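Local coordinates for D-aminopeptidase (Burkholderia sp. LK4, PDB 5TZB), which probably hydrolyses peptides and amides to release N-terminal residues, beta-amino acids among them, as an Ntn-type hydrolase of peptidase family S58, at residues C191-L205 and A340-L353. Sequence-based numbering, arbitrary orientation.
Sequences CHEFKGGIGTASRVL and AAAEAVEEAIVNAL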
ATOM      1  N   CYS C 191      -7.987 -28.639  -2.451  1.00 19.55           N
ATOM      2  CA  CYS C 191      -6.621 -28.121  -2.437  1.00 19.01           C
ATOM      3  C   CYS C 191      -5.682 -29.030  -3.229  1.00 20.23           C
ATOM      4  O   CYS C 191      -5.659 -30.246  -3.033  1.00 21.32           O
ATOM      5  CB  CYS C 191      -6.130 -27.955  -0.999  1.00 18.00           C
ATOM      6  SG  CYS C 191      -4.458 -27.280  -0.840  1.00 21.68           S
ATOM      7  N   HIS C 192      -4.929 -28.433  -4.147  1.00 20.34           N
ATOM      8  CA  HIS C 192      -4.075 -29.188  -5.061  1.00 21.53           C
ATOM      9  C   HIS C 192      -4.821 -30.356  -5.719  1.00 22.76           C
ATOM     10  O   HIS C 192      -4.269 -31.443  -5.919  1.00 22.96           O
ATOM     11  CB  HIS C 192      -2.812 -29.668  -4.338  1.00 21.20           C
ATOM     12  CG  HIS C 192      -1.829 -28.564  -4.083  1.00 20.60           C
ATOM     13  ND1 HIS C 192      -1.070 -28.004  -5.090  1.00 20.19           N
ATOM     14  CD2 HIS C 192      -1.481 -27.916  -2.944  1.00 20.02           C
ATOM     15  CE1 HIS C 192      -0.294 -27.059  -4.580  1.00 19.46           C
ATOM     16  NE2 HIS C 192      -0.519 -26.992  -3.280  1.00 19.35           N
ATOM     17  N   GLU C 193      -6.095 -30.108  -6.029  1.00 23.21           N
ATOM     18  CA  GLU C 193      -6.959 -31.069  -6.701  1.00 22.98           C
ATOM     19  C   GLU C 193      -7.123 -32.348  -5.876  1.00 23.36           C
ATOM     20  O   GLU C 193      -7.413 -33.416  -6.416  1.00 22.76           O
ATOM     21  CB  GLU C 193      -6.423 -31.363  -8.104  1.00 23.43           C
ATOM     22  CG  GLU C 193      -6.248 -30.088  -8.910  1.00 23.39           C
ATOM     23  CD  GLU C 193      -5.730 -30.326 -10.314  1.00 22.68           C
ATOM     24  OE1 GLU C 193      -4.682 -29.735 -10.680  1.00 21.51           O
ATOM     25  OE2 GLU C 193      -6.386 -31.074 -11.056  1.00 22.84           O
ATOM     26  N   PHE C 194      -6.890 -32.221  -4.572  1.00 23.97           N
ATOM     27  CA  PHE C 194      -7.318 -33.199  -3.578  1.00 24.91           C
ATOM     28  C   PHE C 194      -8.306 -32.516  -2.649  1.00 24.74           C
ATOM     29  O   PHE C 194      -8.527 -31.308  -2.766  1.00 24.50           O
ATOM     30  CB  PHE C 194      -6.150 -33.723  -2.755  1.00 26.87           C
ATOM     31  CG  PHE C 194      -5.191 -34.568  -3.518  1.00 28.91           C
ATOM     32  CD1 PHE C 194      -5.546 -35.845  -3.937  1.00 30.57           C
ATOM     33  CD2 PHE C 194      -3.908 -34.105  -3.782  1.00 29.31           C
ATOM     34  CE1 PHE C 194      -4.643 -36.642  -4.638  1.00 30.76           C
ATOM     35  CE2 PHE C 194      -2.997 -34.895  -4.474  1.00 30.60           C
ATOM     36  CZ  PHE C 194      -3.366 -36.167  -4.905  1.00 30.73           C
ATOM     37  N   LYS C 195      -8.842 -33.248  -1.676  1.00 24.88           N
ATOM     38  CA  LYS C 195      -9.717 -32.622  -0.678  1.00 24.49           C
ATOM     39  C   LYS C 195      -8.958 -31.606   0.159  1.00 23.23           C
ATOM     40  O   LYS C 195      -7.873 -31.891   0.676  1.00 24.27           O
ATOM     41  CB  LYS C 195     -10.344 -33.674   0.245  1.00 25.74           C
ATOM     42  CG  LYS C 195     -11.333 -33.083   1.255  1.00 24.93           C
ATOM     43  CD  LYS C 195     -12.567 -32.517   0.557  1.00 25.48           C
ATOM     44  CE  LYS C 195     -13.512 -31.813   1.535  1.00 25.59           C
ATOM     45  NZ  LYS C 195     -13.003 -30.477   1.964  1.00 25.17           N
ATOM     46  N   GLY C 196      -9.535 -30.414   0.309  1.00 20.94           N
ATOM     47  CA  GLY C 196      -8.897 -29.366   1.078  1.00 18.87           C
ATOM     48  C   GLY C 196      -9.653 -29.016   2.344  1.00 24.15           C
ATOM     49  O   GLY C 196     -10.392 -29.845   2.884  1.00 25.22           O
ATOM     50  N   GLY C 197      -9.460 -27.789   2.826  1.00 23.39           N
ATOM     51  CA  GLY C 197     -10.174 -27.317   3.998  1.00 21.79           C
ATOM     52  C   GLY C 197      -9.302 -26.791   5.122  1.00 19.73           C
ATOM     53  O   GLY C 197      -8.287 -26.134   4.901  1.00 18.56           O
ATOM     54  N   ILE C 198      -9.710 -27.090   6.348  1.00 20.85           N
ATOM     55  CA  ILE C 198      -9.084 -26.503   7.530  1.00 20.72           C
ATOM     56  C   ILE C 198      -7.773 -27.188   7.890  1.00 21.62           C
ATOM     57  O   ILE C 198      -7.700 -28.418   7.923  1.00 22.81           O
ATOM     58  CB  ILE C 198     -10.048 -26.567   8.741  1.00 20.43           C
ATOM     59  CG1 ILE C 198     -11.326 -25.788   8.433  1.00 21.45           C
ATOM     60  CG2 ILE C 198      -9.392 -26.016   9.993  1.00 19.41           C
ATOM     61  CD1 ILE C 198     -11.091 -24.264   8.126  1.00 25.14           C
ATOM     62  N   GLY C 199      -6.744 -26.385   8.160  1.00 20.85           N
ATOM     63  CA  GLY C 199      -5.469 -26.892   8.644  1.00 21.51           C
ATOM     64  C   GLY C 199      -4.895 -25.962   9.700  1.00 20.69           C
ATOM     65  O   GLY C 199      -5.147 -24.753   9.680  1.00 19.28           O
ATOM     66  N   THR C 200      -4.133 -26.512  10.640  1.00 21.15           N
ATOM     67  CA  THR C 200      -3.568 -25.682  11.704  1.00 20.45           C
ATOM     68  C   THR C 200      -2.225 -26.229  12.193  1.00 21.13           C
ATOM     69  O   THR C 200      -1.938 -27.412  12.038  1.00 22.31           O
ATOM     70  CB  THR C 200      -4.556 -25.569  12.884  1.00 19.69           C
ATOM     71  OG1 THR C 200      -4.110 -24.568  13.798  1.00 19.89           O
ATOM     72  CG2 THR C 200      -4.684 -26.902  13.625  1.00 20.04           C
ATOM     73  N   ALA C 201      -1.401 -25.357  12.759  1.00 19.59           N
ATOM     74  CA  ALA C 201      -0.095 -25.745  13.294  1.00 18.81           C
ATOM     75  C   ALA C 201       0.465 -24.615  14.152  1.00 18.73           C
ATOM     76  O   ALA C 201      -0.043 -23.493  14.122  1.00 16.72           O
ATOM     77  CB  ALA C 201       0.892 -26.086  12.170  1.00 19.27           C
ATOM     78  N   SER C 202       1.510 -24.921  14.913  1.00 18.76           N
ATOM     79  CA  SER C 202       2.171 -23.924  15.736  1.00 18.10           C
ATOM     80  C   SER C 202       3.658 -24.188  15.896  1.00 18.53           C
ATOM     81  O   SER C 202       4.150 -25.297  15.629  1.00 19.76           O
ATOM     82  CB  SER C 202       1.514 -23.856  17.116  1.00 17.82           C
ATOM     83  OG  SER C 202       1.795 -25.032  17.849  1.00 18.39           O
ATOM     84  N   ARG C 203       4.365 -23.158  16.348  1.00 17.79           N
ATOM     85  CA  ARG C 203       5.782 -23.254  16.678  1.00 18.51           C
ATOM     86  C   ARG C 203       6.042 -22.492  17.971  1.00 19.90           C
ATOM     87  O   ARG C 203       5.464 -21.417  18.201  1.00 19.17           O
ATOM     88  CB  ARG C 203       6.643 -22.680  15.552  1.00 18.59           C
ATOM     89  CG  ARG C 203       6.603 -23.456  14.252  1.00 19.45           C
ATOM     90  CD  ARG C 203       7.327 -24.783  14.358  1.00 20.92           C
ATOM     91  NE  ARG C 203       7.421 -25.476  13.070  1.00 22.76           N
ATOM     92  CZ  ARG C 203       6.489 -26.293  12.588  1.00 24.65           C
ATOM     93  NH1 ARG C 203       5.383 -26.526  13.286  1.00 25.18           N
ATOM     94  NH2 ARG C 203       6.662 -26.887  11.408  1.00 25.76           N
ATOM     95  N   VAL C 204       6.924 -23.030  18.803  1.00 20.54           N
ATOM     96  CA  VAL C 204       7.309 -22.358  20.037  1.00 20.28           C
ATOM     97  C   VAL C 204       8.774 -21.958  19.934  1.00 20.66           C
ATOM     98  O   VAL C 204       9.623 -22.799  19.663  1.00 21.77           O
ATOM     99  CB  VAL C 204       7.120 -23.275  21.275  1.00 24.70           C
ATOM    100  CG1 VAL C 204       7.567 -22.561  22.545  1.00 24.17           C
ATOM    101  CG2 VAL C 204       5.670 -23.743  21.407  1.00 24.54           C
ATOM    102  N   LEU C 205       9.083 -20.690  20.163  1.00 20.81           N
ATOM    103  CA  LEU C 205      10.478 -20.256  20.136  1.00 22.18           C
ATOM    104  C   LEU C 205      11.177 -20.674  21.419  1.00 22.87           C
ATOM    105  O   LEU C 205      10.534 -20.887  22.452  1.00 21.87           O
ATOM    106  CB  LEU C 205      10.583 -18.742  19.972  1.00 22.22           C
ATOM    107  CG  LEU C 205       9.965 -18.116  18.728  1.00 23.38           C
ATOM    108  CD1 LEU C 205      10.433 -16.674  18.515  1.00 22.07           C
ATOM    109  CD2 LEU C 205      10.246 -18.970  17.525  1.00 25.28           C
ATOM    110  N   ALA C 340       9.100 -18.927  12.212  1.00 14.04           N
ATOM    111  CA  ALA C 340       8.060 -19.730  12.839  1.00 14.60           C
ATOM    112  C   ALA C 340       6.729 -19.635  12.106  1.00 14.40           C
ATOM    113  O   ALA C 340       6.054 -20.641  11.948  1.00 16.35           O
ATOM    114  CB  ALA C 340       7.877 -19.324  14.298  1.00 14.86           C
ATOM    115  N   ALA C 341       6.336 -18.423  11.701  1.00 14.27           N
ATOM    116  CA  ALA C 341       5.072 -18.231  11.018  1.00 12.69           C
ATOM    117  C   ALA C 341       5.091 -18.948   9.692  1.00 14.78           C
ATOM    118  O   ALA C 341       4.113 -19.601   9.330  1.00 14.26           O
ATOM    119  CB  ALA C 341       4.746 -16.725  10.822  1.00 12.22           C
ATOM    120  N   ALA C 342       6.212 -18.835   8.983  1.00 15.33           N
ATOM    121  CA  ALA C 342       6.340 -19.474   7.680  1.00 17.32           C
ATOM    122  C   ALA C 342       6.193 -20.981   7.812  1.00 17.70           C
ATOM    123  O   ALA C 342       5.484 -21.608   7.025  1.00 17.43           O
ATOM    124  CB  ALA C 342       7.687 -19.116   7.025  1.00 17.63           C
ATOM    125  N   GLU C 343       6.838 -21.564   8.822  1.00 18.88           N
ATOM    126  CA  GLU C 343       6.717 -23.009   9.070  1.00 18.76           C
ATOM    127  C   GLU C 343       5.302 -23.419   9.470  1.00 19.08           C
ATOM    128  O   GLU C 343       4.805 -24.472   9.029  1.00 19.31           O
ATOM    129  CB  GLU C 343       7.689 -23.465  10.170  1.00 17.61           C
ATOM    130  CG  GLU C 343       9.155 -23.491   9.755  1.00 19.03           C
ATOM    131  CD  GLU C 343      10.059 -24.214  10.749  1.00 20.79           C
ATOM    132  OE1 GLU C 343       9.562 -24.842  11.721  1.00 20.21           O
ATOM    133  OE2 GLU C 343      11.289 -24.147  10.547  1.00 22.75           O
ATOM    134  N   ALA C 344       4.679 -22.610  10.336  1.00 18.09           N
ATOM    135  CA  ALA C 344       3.349 -22.922  10.851  1.00 17.55           C
ATOM    136  C   ALA C 344       2.333 -22.969   9.716  1.00 18.35           C
ATOM    137  O   ALA C 344       1.490 -23.865   9.662  1.00 18.02           O
ATOM    138  CB  ALA C 344       2.934 -21.902  11.884  1.00 17.54           C
ATOM    139  N   VAL C 345       2.429 -22.003   8.804  1.00 18.27           N
ATOM    140  CA  VAL C 345       1.551 -21.949   7.641  1.00 17.63           C
ATOM    141  C   VAL C 345       1.800 -23.130   6.704  1.00 18.83           C
ATOM    142  O   VAL C 345       0.848 -23.766   6.227  1.00 19.72           O
ATOM    143  CB  VAL C 345       1.732 -20.629   6.870  1.00 15.78           C
ATOM    144  CG1 VAL C 345       1.009 -20.686   5.519  1.00 16.11           C
ATOM    145  CG2 VAL C 345       1.239 -19.476   7.715  1.00 14.75           C
ATOM    146  N   GLU C 346       3.071 -23.432   6.445  1.00 18.27           N
ATOM    147  CA  GLU C 346       3.404 -24.554   5.579  1.00 19.74           C
ATOM    148  C   GLU C 346       2.801 -25.854   6.137  1.00 19.62           C
ATOM    149  O   GLU C 346       2.147 -26.599   5.407  1.00 18.82           O
ATOM    150  CB  GLU C 346       4.927 -24.692   5.415  1.00 20.81           C
ATOM    151  CG  GLU C 346       5.370 -25.764   4.411  1.00 22.13           C
ATOM    152  CD  GLU C 346       6.889 -25.870   4.293  1.00 22.38           C
ATOM    153  OE1 GLU C 346       7.587 -25.032   4.891  1.00 21.53           O
ATOM    154  OE2 GLU C 346       7.387 -26.800   3.623  1.00 23.72           O
ATOM    155  N   GLU C 347       3.009 -26.123   7.425  1.00 20.44           N
ATOM    156  CA  GLU C 347       2.502 -27.376   8.001  1.00 21.88           C
ATOM    157  C   GLU C 347       0.977 -27.392   8.108  1.00 21.98           C
ATOM    158  O   GLU C 347       0.344 -28.447   7.960  1.00 22.94           O
ATOM    159  CB  GLU C 347       3.108 -27.648   9.378  1.00 21.57           C
ATOM    160  CG  GLU C 347       2.710 -29.024   9.921  1.00 23.02           C
ATOM    161  CD  GLU C 347       3.442 -29.410  11.196  1.00 23.67           C
ATOM    162  OE1 GLU C 347       4.367 -28.681  11.599  1.00 22.02           O
ATOM    163  OE2 GLU C 347       3.102 -30.467  11.772  1.00 25.54           O
ATOM    164  N   ALA C 348       0.395 -26.222   8.349  1.00 21.65           N
ATOM    165  CA  ALA C 348      -1.053 -26.113   8.467  1.00 20.32           C
ATOM    166  C   ALA C 348      -1.708 -26.550   7.163  1.00 18.65           C
ATOM    167  O   ALA C 348      -2.681 -27.301   7.174  1.00 17.72           O
ATOM    168  CB  ALA C 348      -1.452 -24.688   8.809  1.00 19.02           C
ATOM    169  N   ILE C 349      -1.139 -26.105   6.044  1.00 18.09           N
ATOM    170  CA  ILE C 349      -1.657 -26.470   4.729  1.00 18.43           C
ATOM    171  C   ILE C 349      -1.522 -27.976   4.494  1.00 19.27           C
ATOM    172  O   ILE C 349      -2.479 -28.630   4.069  1.00 20.81           O
ATOM    173  CB  ILE C 349      -0.934 -25.695   3.600  1.00 17.66           C
ATOM    174  CG1 ILE C 349      -1.243 -24.195   3.708  1.00 17.27           C
ATOM    175  CG2 ILE C 349      -1.364 -26.228   2.232  1.00 18.50           C
ATOM    176  CD1 ILE C 349      -0.326 -23.306   2.884  1.00 14.77           C
ATOM    177  N   VAL C 350      -0.350 -28.541   4.774  1.00 18.89           N
ATOM    178  CA  VAL C 350      -0.174 -29.982   4.567  1.00 19.83           C
ATOM    179  C   VAL C 350      -1.102 -30.760   5.513  1.00 20.94           C
ATOM    180  O   VAL C 350      -1.661 -31.795   5.131  1.00 21.17           O
ATOM    181  CB  VAL C 350       1.295 -30.421   4.751  1.00 20.85           C
ATOM    182  CG1 VAL C 350       1.451 -31.912   4.449  1.00 21.83           C
ATOM    183  CG2 VAL C 350       2.207 -29.618   3.825  1.00 20.41           C
ATOM    184  N   ASN C 351      -1.308 -30.242   6.726  1.00 20.66           N
ATOM    185  CA  ASN C 351      -2.253 -30.875   7.656  1.00 21.36           C
ATOM    186  C   ASN C 351      -3.677 -30.910   7.092  1.00 21.11           C
ATOM    187  O   ASN C 351      -4.408 -31.865   7.308  1.00 21.02           O
ATOM    188  CB  ASN C 351      -2.250 -30.165   9.014  1.00 21.02           C
ATOM    189  CG  ASN C 351      -1.174 -30.690   9.957  1.00 22.31           C
ATOM    190  OD1 ASN C 351      -0.624 -31.774   9.756  1.00 24.03           O
ATOM    191  ND2 ASN C 351      -0.912 -29.947  11.022  1.00 23.02           N
ATOM    192  N   ALA C 352      -4.076 -29.856   6.381  1.00 21.44           N
ATOM    193  CA  ALA C 352      -5.404 -29.819   5.767  1.00 21.15           C
ATOM    194  C   ALA C 352      -5.568 -30.950   4.759  1.00 21.44           C
ATOM    195  O   ALA C 352      -6.600 -31.615   4.714  1.00 22.07           O
ATOM    196  CB  ALA C 352      -5.653 -28.462   5.081  1.00 17.71           C
ATOM    197  N   LEU C 353      -4.542 -31.152   3.947  1.00 21.85           N
ATOM    198  CA  LEU C 353      -4.538 -32.202   2.944  1.00 23.48           C
ATOM    199  C   LEU C 353      -4.588 -33.586   3.587  1.00 24.75           C
ATOM    200  O   LEU C 353      -5.308 -34.472   3.131  1.00 25.63           O
ATOM    201  CB  LEU C 353      -3.295 -32.069   2.069  1.00 23.65           C
ATOM    202  CG  LEU C 353      -3.363 -30.867   1.129  1.00 23.29           C
ATOM    203  CD1 LEU C 353      -1.977 -30.562   0.566  1.00 23.50           C
ATOM    204  CD2 LEU C 353      -4.326 -31.182   0.000  1.00 22.99           C
TER
HETATM  205  O   HOH W   1      -6.832 -34.497   0.900  1.00 23.89           O
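R203, on strand 197-204, points the edge of its guanidinium at two acids one helical turn apart. Its NE gives a short, nearly straight bond to E343 OE1 (2.6 Å, 171°), on that oxygen's anti lone pair. NH1 and NH2 both grip E347 OE1 end-on, each at 2.9 Å, and R24 adds a second salt bridge to this oxygen. The two accepting oxygens, one from each acid, lie at the guanidinium edge, although each carboxylate is turned well out of its plane. A bend at chi2 (-71°) turns the arginine along the helix toward E347, in the direction of the helix C-terminus, and NH1 also reaches the carbonyl of S202, which fixes the group's rotation. Further along, N351 ND2 meets T200 O at 2.9 Å, the acceptor lying in the amide plane, while N351 OD1 turns to T23.

Small residues let strand and helix approach closely, their axes 5.6 Å apart at 140°. G199 CA rests 3.2 Å from A348 O in a CA-H...O contact; glycine, with no side chain, lets the backbone come this close. A201 CB sits on A344 O, and A340, A344, A348 and A352 keep the helix surface low. At the far end L353 CD2 packs against the base of the C191-F194 hairpin, 3.8 Å from C191 CB, and a water joins K195 O to L353 O.

Through this face helix 331-355 packs on the sheet of the Ntn-type core; R203 and R24 share the two buried acids, so the charges probably largely balance.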